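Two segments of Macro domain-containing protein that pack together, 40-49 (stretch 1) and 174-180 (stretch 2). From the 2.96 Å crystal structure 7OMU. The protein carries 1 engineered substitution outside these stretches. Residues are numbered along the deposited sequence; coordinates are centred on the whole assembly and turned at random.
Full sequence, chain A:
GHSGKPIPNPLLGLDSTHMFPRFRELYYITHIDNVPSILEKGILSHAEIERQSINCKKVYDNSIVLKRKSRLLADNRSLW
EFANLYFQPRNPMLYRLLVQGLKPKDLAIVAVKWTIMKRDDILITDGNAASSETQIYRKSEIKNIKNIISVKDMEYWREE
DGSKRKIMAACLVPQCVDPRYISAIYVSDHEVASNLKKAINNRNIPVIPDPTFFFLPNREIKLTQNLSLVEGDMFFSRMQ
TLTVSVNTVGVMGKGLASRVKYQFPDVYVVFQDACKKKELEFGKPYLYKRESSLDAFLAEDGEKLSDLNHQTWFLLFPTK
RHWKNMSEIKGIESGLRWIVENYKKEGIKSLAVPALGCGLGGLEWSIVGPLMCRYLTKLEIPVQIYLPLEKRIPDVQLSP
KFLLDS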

ATOM      1  N   GLU A  40     -16.720 -20.050  13.760  1.00113.55           N
ATOM      2  CA  GLU A  40     -17.227 -21.125  14.653  1.00118.86           C
ATOM      3  C   GLU A  40     -16.443 -21.100  15.976  1.00116.75           C
ATOM      4  O   GLU A  40     -17.059 -20.796  17.011  1.00118.14           O
ATOM      5  CB  GLU A  40     -17.118 -22.468  13.930  1.00125.34           C
ATOM      6  CG  GLU A  40     -18.026 -23.546  14.485  1.00131.87           C
ATOM      7  CD  GLU A  40     -17.945 -24.865  13.728  1.00136.20           C
ATOM      8  OE1 GLU A  40     -16.829 -25.235  13.299  1.00135.10           O
ATOM      9  OE2 GLU A  40     -18.996 -25.520  13.561  1.00141.27           O
ATOM     10  N   LYS A  41     -15.136 -21.386  15.930  1.00114.60           N
ATOM     11  CA  LYS A  41     -14.236 -21.538  17.111  1.00113.46           C
ATOM     12  C   LYS A  41     -13.884 -20.166  17.704  1.00110.63           C
ATOM     13  O   LYS A  41     -13.851 -20.057  18.946  1.00112.46           O
ATOM     14  CB  LYS A  41     -12.932 -22.250  16.725  1.00113.85           C
ATOM     15  CG  LYS A  41     -13.045 -23.739  16.420  1.00116.17           C
ATOM     16  CD  LYS A  41     -12.481 -24.610  17.512  1.00118.62           C
ATOM     17  CE  LYS A  41     -12.567 -26.092  17.211  1.00122.61           C
ATOM     18  NZ  LYS A  41     -13.873 -26.666  17.615  1.00125.95           N
ATOM     19  N   GLY A  42     -13.590 -19.179  16.847  1.00107.39           N
ATOM     20  CA  GLY A  42     -13.109 -17.837  17.234  1.00101.61           C
ATOM     21  C   GLY A  42     -11.713 -17.573  16.696  1.00 96.75           C
ATOM     22  O   GLY A  42     -11.125 -18.489  16.085  1.00 94.65           O
ATOM     23  N   ILE A  43     -11.197 -16.360  16.901  1.00 93.18           N
ATOM     24  CA  ILE A  43      -9.779 -16.012  16.596  1.00 92.54           C
ATOM     25  C   ILE A  43      -8.934 -16.535  17.757  1.00 91.52           C
ATOM     26  O   ILE A  43      -9.062 -15.984  18.861  1.00 91.38           O
ATOM     27  CB  ILE A  43      -9.593 -14.498  16.365  1.00 92.50           C
ATOM     28  CG1 ILE A  43     -10.453 -13.992  15.204  1.00 93.52           C
ATOM     29  CG2 ILE A  43      -8.127 -14.159  16.149  1.00 91.20           C
ATOM     30  CD1 ILE A  43     -10.457 -12.486  15.044  1.00 91.98           C
ATOM     31  N   LEU A  44      -8.129 -17.571  17.506  1.00 92.04           N
ATOM     32  CA  LEU A  44      -7.330 -18.288  18.535  1.00 93.39           C
ATOM     33  C   LEU A  44      -5.880 -17.803  18.497  1.00 89.42           C
ATOM     34  O   LEU A  44      -5.387 -17.520  17.400  1.00 89.70           O
ATOM     35  CB  LEU A  44      -7.391 -19.795  18.258  1.00 95.39           C
ATOM     36  CG  LEU A  44      -8.778 -20.376  18.003  1.00 95.75           C
ATOM     37  CD1 LEU A  44      -8.702 -21.885  17.829  1.00 97.23           C
ATOM     38  CD2 LEU A  44      -9.732 -19.999  19.125  1.00 96.25           C
ATOM     39  N   SER A  45      -5.224 -17.751  19.655  1.00 89.87           N
ATOM     40  CA  SER A  45      -3.762 -17.528  19.783  1.00 91.15           C
ATOM     41  C   SER A  45      -3.025 -18.730  19.181  1.00 92.81           C
ATOM     42  O   SER A  45      -3.627 -19.821  19.137  1.00 91.33           O
ATOM     43  CB  SER A  45      -3.375 -17.292  21.216  1.00 91.80           C
ATOM     44  OG  SER A  45      -3.641 -18.434  22.019  1.00 93.26           O
ATOM     45  N   HIS A  46      -1.780 -18.537  18.728  1.00 95.44           N
ATOM     46  CA  HIS A  46      -0.945 -19.602  18.110  1.00100.22           C
ATOM     47  C   HIS A  46      -0.607 -20.650  19.175  1.00104.14           C
ATOM     48  O   HIS A  46      -0.292 -21.792  18.787  1.00108.43           O
ATOM     49  CB  HIS A  46       0.277 -19.011  17.385  1.00102.75           C
ATOM     50  CG  HIS A  46      -0.051 -18.404  16.054  1.00106.36           C
ATOM     51  ND1 HIS A  46       0.363 -17.131  15.694  1.00106.95           N
ATOM     52  CD2 HIS A  46      -0.752 -18.878  14.993  1.00107.25           C
ATOM     53  CE1 HIS A  46      -0.065 -16.855  14.476  1.00105.67           C
ATOM     54  NE2 HIS A  46      -0.747 -17.913  14.026  1.00105.06           N
ATOM     55  N   ALA A  47      -0.715 -20.279  20.458  1.00105.69           N
ATOM     56  CA  ALA A  47      -0.635 -21.177  21.640  1.00106.56           C
ATOM     57  C   ALA A  47      -1.914 -22.009  21.767  1.00106.00           C
ATOM     58  O   ALA A  47      -1.806 -23.216  22.046  1.00106.08           O
ATOM     59  CB  ALA A  47      -0.414 -20.363  22.890  1.00106.73           C
ATOM     60  N   GLU A  48      -3.078 -21.375  21.598  1.00107.18           N
ATOM     61  CA  GLU A  48      -4.413 -22.021  21.706  1.00110.59           C
ATOM     62  C   GLU A  48      -4.599 -23.026  20.563  1.00112.78           C
ATOM     63  O   GLU A  48      -5.304 -24.025  20.770  1.00118.27           O
ATOM     64  CB  GLU A  48      -5.515 -20.960  21.700  1.00111.24           C
ATOM     65  CG  GLU A  48      -6.905 -21.507  21.981  1.00114.46           C
ATOM     66  CD  GLU A  48      -7.083 -22.179  23.332  1.00118.27           C
ATOM     67  OE1 GLU A  48      -6.273 -21.911  24.245  1.00118.62           O
ATOM     68  OE2 GLU A  48      -8.023 -22.987  23.462  1.00121.86           O
ATOM     69  N   ILE A  49      -3.996 -22.774  19.399  1.00112.69           N
ATOM     70  CA  ILE A  49      -4.046 -23.693  18.224  1.00114.52           C
ATOM     71  C   ILE A  49      -3.270 -24.973  18.567  1.00119.52           C
ATOM     72  O   ILE A  49      -3.778 -26.060  18.254  1.00122.54           O
ATOM     73  CB  ILE A  49      -3.530 -22.991  16.951  1.00112.64           C
ATOM     74  CG1 ILE A  49      -4.561 -21.975  16.446  1.00111.57           C
ATOM     75  CG2 ILE A  49      -3.156 -23.999  15.874  1.00112.91           C
ATOM     76  CD1 ILE A  49      -4.036 -20.986  15.431  1.00110.70           C
ATOM     77  N   PRO A 174      -5.887 -12.114  24.923  1.00 90.78           N
ATOM     78  CA  PRO A 174      -5.359 -13.411  25.348  1.00 90.32           C
ATOM     79  C   PRO A 174      -6.265 -14.587  24.955  1.00 88.78           C
ATOM     80  O   PRO A 174      -7.469 -14.421  24.927  1.00 84.26           O
ATOM     81  CB  PRO A 174      -5.243 -13.260  26.873  1.00 92.45           C
ATOM     82  CG  PRO A 174      -6.321 -12.255  27.233  1.00 93.45           C
ATOM     83  CD  PRO A 174      -6.390 -11.312  26.050  1.00 91.46           C
ATOM     84  N   GLN A 175      -5.635 -15.724  24.643  1.00 89.89           N
ATOM     85  CA  GLN A 175      -6.253 -17.052  24.380  1.00 92.15           C
ATOM     86  C   GLN A 175      -7.065 -17.011  23.083  1.00 91.85           C
ATOM     87  O   GLN A 175      -6.564 -17.544  22.076  1.00 96.30           O
ATOM     88  CB  GLN A 175      -7.099 -17.512  25.567  1.00 95.50           C
ATOM     89  CG  GLN A 175      -7.516 -18.973  25.476  1.00 96.72           C
ATOM     90  CD  GLN A 175      -8.186 -19.418  26.750  1.00 99.38           C
ATOM     91  OE1 GLN A 175      -7.556 -20.001  27.631  1.00101.86           O
ATOM     92  NE2 GLN A 175      -9.468 -19.122  26.861  1.00102.19           N
ATOM     93  N   CYS A 176      -8.272 -16.436  23.100  1.00 91.09           N
ATOM     94  CA  CYS A 176      -9.191 -16.424  21.929  1.00 90.21           C
ATOM     95  C   CYS A 176      -9.968 -15.101  21.864  1.00 89.76           C
ATOM     96  O   CYS A 176      -9.950 -14.330  22.844  1.00 88.67           O
ATOM     97  CB  CYS A 176     -10.138 -17.618  21.959  1.00 90.53           C
ATOM     98  SG  CYS A 176     -11.752 -17.260  22.695  1.00 95.59           S
ATOM     99  N   VAL A 177     -10.604 -14.855  20.720  1.00 90.14           N
ATOM    100  CA  VAL A 177     -11.581 -13.753  20.493  1.00 91.14           C
ATOM    101  C   VAL A 177     -12.922 -14.395  20.135  1.00 94.14           C
ATOM    102  O   VAL A 177     -12.986 -15.069  19.085  1.00 95.00           O
ATOM    103  CB  VAL A 177     -11.122 -12.795  19.382  1.00 88.84           C
ATOM    104  CG1 VAL A 177     -12.126 -11.674  19.172  1.00 88.43           C
ATOM    105  CG2 VAL A 177      -9.738 -12.233  19.651  1.00 88.17           C
ATOM    106  N   ASP A 178     -13.932 -14.195  20.985  1.00 96.18           N
ATOM    107  CA  ASP A 178     -15.307 -14.734  20.803  1.00 99.89           C
ATOM    108  C   ASP A 178     -15.837 -14.279  19.445  1.00 98.54           C
ATOM    109  O   ASP A 178     -15.796 -13.087  19.146  1.00 98.12           O
ATOM    110  CB  ASP A 178     -16.228 -14.286  21.942  1.00103.02           C
ATOM    111  CG  ASP A 178     -17.576 -14.985  21.945  1.00105.97           C
ATOM    112  OD1 ASP A 178     -18.318 -14.840  20.945  1.00106.78           O
ATOM    113  OD2 ASP A 178     -17.874 -15.667  22.948  1.00108.95           O
ATOM    114  N   PRO A 179     -16.330 -15.202  18.583  1.00 97.19           N
ATOM    115  CA  PRO A 179     -16.893 -14.835  17.284  1.00 96.87           C
ATOM    116  C   PRO A 179     -17.959 -13.730  17.286  1.00 99.70           C
ATOM    117  O   PRO A 179     -18.152 -13.145  16.235  1.00101.10           O
ATOM    118  CB  PRO A 179     -17.526 -16.142  16.793  1.00 97.35           C
ATOM    119  CG  PRO A 179     -16.665 -17.211  17.408  1.00 97.13           C
ATOM    120  CD  PRO A 179     -16.297 -16.660  18.772  1.00 97.65           C
ATOM    121  N   ARG A 180     -18.612 -13.467  18.425  1.00103.94           N
ATOM    122  CA  ARG A 180     -19.653 -12.410  18.554  1.00105.74           C
ATOM    123  C   ARG A 180     -19.020 -11.013  18.494  1.00102.02           C
ATOM    124  O   ARG A 180     -19.777 -10.048  18.348  1.00102.98           O
ATOM    125  CB  ARG A 180     -20.459 -12.593  19.841  1.00110.59           C
ATOM    126  CG  ARG A 180     -21.468 -13.730  19.764  1.00116.10           C
ATOM    127  CD  ARG A 180     -22.201 -13.957  21.075  1.00121.10           C
ATOM    128  NE  ARG A 180     -21.283 -14.281  22.163  1.00122.73           N
ATOM    129  CZ  ARG A 180     -21.650 -14.656  23.385  1.00124.58           C
ATOM    130  NH1 ARG A 180     -20.725 -14.926  24.293  1.00123.42           N
ATOM    131  NH2 ARG A 180     -22.931 -14.764  23.696  1.00126.35           N
TER

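Residues 40-49 and 174-180, at least 127 positions apart in sequence wherever they touch, meet as two short antiparallel strands and bury 419 Å² between them, both sides summed. Gln-175, Ile-43, Val-177 and Pro-179 have the most surface covered by the partner stretch, and the contact can be read from the middle of the strand pair outward.

At the centre, Ile-43 and Val-177 form a hydrogen-bonded antiparallel pair. Ile-43 N donates to Val-177 O at 3.1 Å, and Val-177 N returns the bond to Ile-43 O at 2.7 Å. The same carbonyl oxygen, Ile-43 O, also receives a CA-H...O contact from Cys-176 CA at 3.1 Å. Ile-43 (chi1 m, chi2 t) and Val-177 (chi1 t) place their side chains on one face of the sheet, where Ile-43 CB lies 3.8 Å from Val-177 CB. Both residues are buried, and their beta-branched, wholly apolar side chains suit extended backbone and a greasy face. The next pair, Leu-44 and Cys-176, is non-hydrogen-bonded, with CA atoms 4.3 Å apart and side chains on the other face; Leu-44 CD2 packs 3.7 Å from Cys-176 CB, so each face of the ladder has its own apolar contact.

Gln-175 is exposed, yet it has the largest covered area of all, 77 Å². Its CA-to-CB bond points away from stretch 1, and its backbone carbonyl makes the polar contacts: Gln-175 O accepts from Ser-45 N at 2.8 Å, with a nearly straight N-H...O angle of 162°, and from Ser-45 OG at 3.1 Å. Ser-45 is well chosen for this corner. With chi1 in p, its hydroxyl donates across the interface while also accepting from Glu-48 N, with Glu-48 N to Ser-45 OG 3.0 Å, the capping bond of the helix that follows. One small side chain thus ties the start of that helix to the neighbouring stretch. Glu-48, in the first turn of that helix, directs its CA-to-CB bond toward stretch 2, and its side chain (chi1 t, chi2 p) brings Glu-48 OE1 to 3.4 Å from Gln-175 CG, a packing contact against the aliphatic part of the glutamine.

At the other end, Pro-179 directs its CA-to-CB bond toward stretch 1, and its ring fits beside the turn that leads from the first helix into the strand. Pro-179 CG lies 3.6 Å from Glu-40 O and 3.6 Å from Gly-42 CA, a compact apolar ring laid against backbone. Gly-42, the first residue to leave helical angles, has phi/psi of 117/176, where a CB would be jammed against the preceding carbonyl oxygen. Its bare CA also approaches Val-177 O to 3.3 Å; an ideal CB would stand 2.6 Å from Val-177 O, a clash. Beyond the strand, the CA-to-CB bond of Asp-178 points away from stretch 1, and its side chain braces its own stretch: Asp-178 OD2 forms a salt bridge with Arg-180 NH1 at 3.2 Å, and Asp-178 OD1 accepts from Arg-180 N at 2.9 Å.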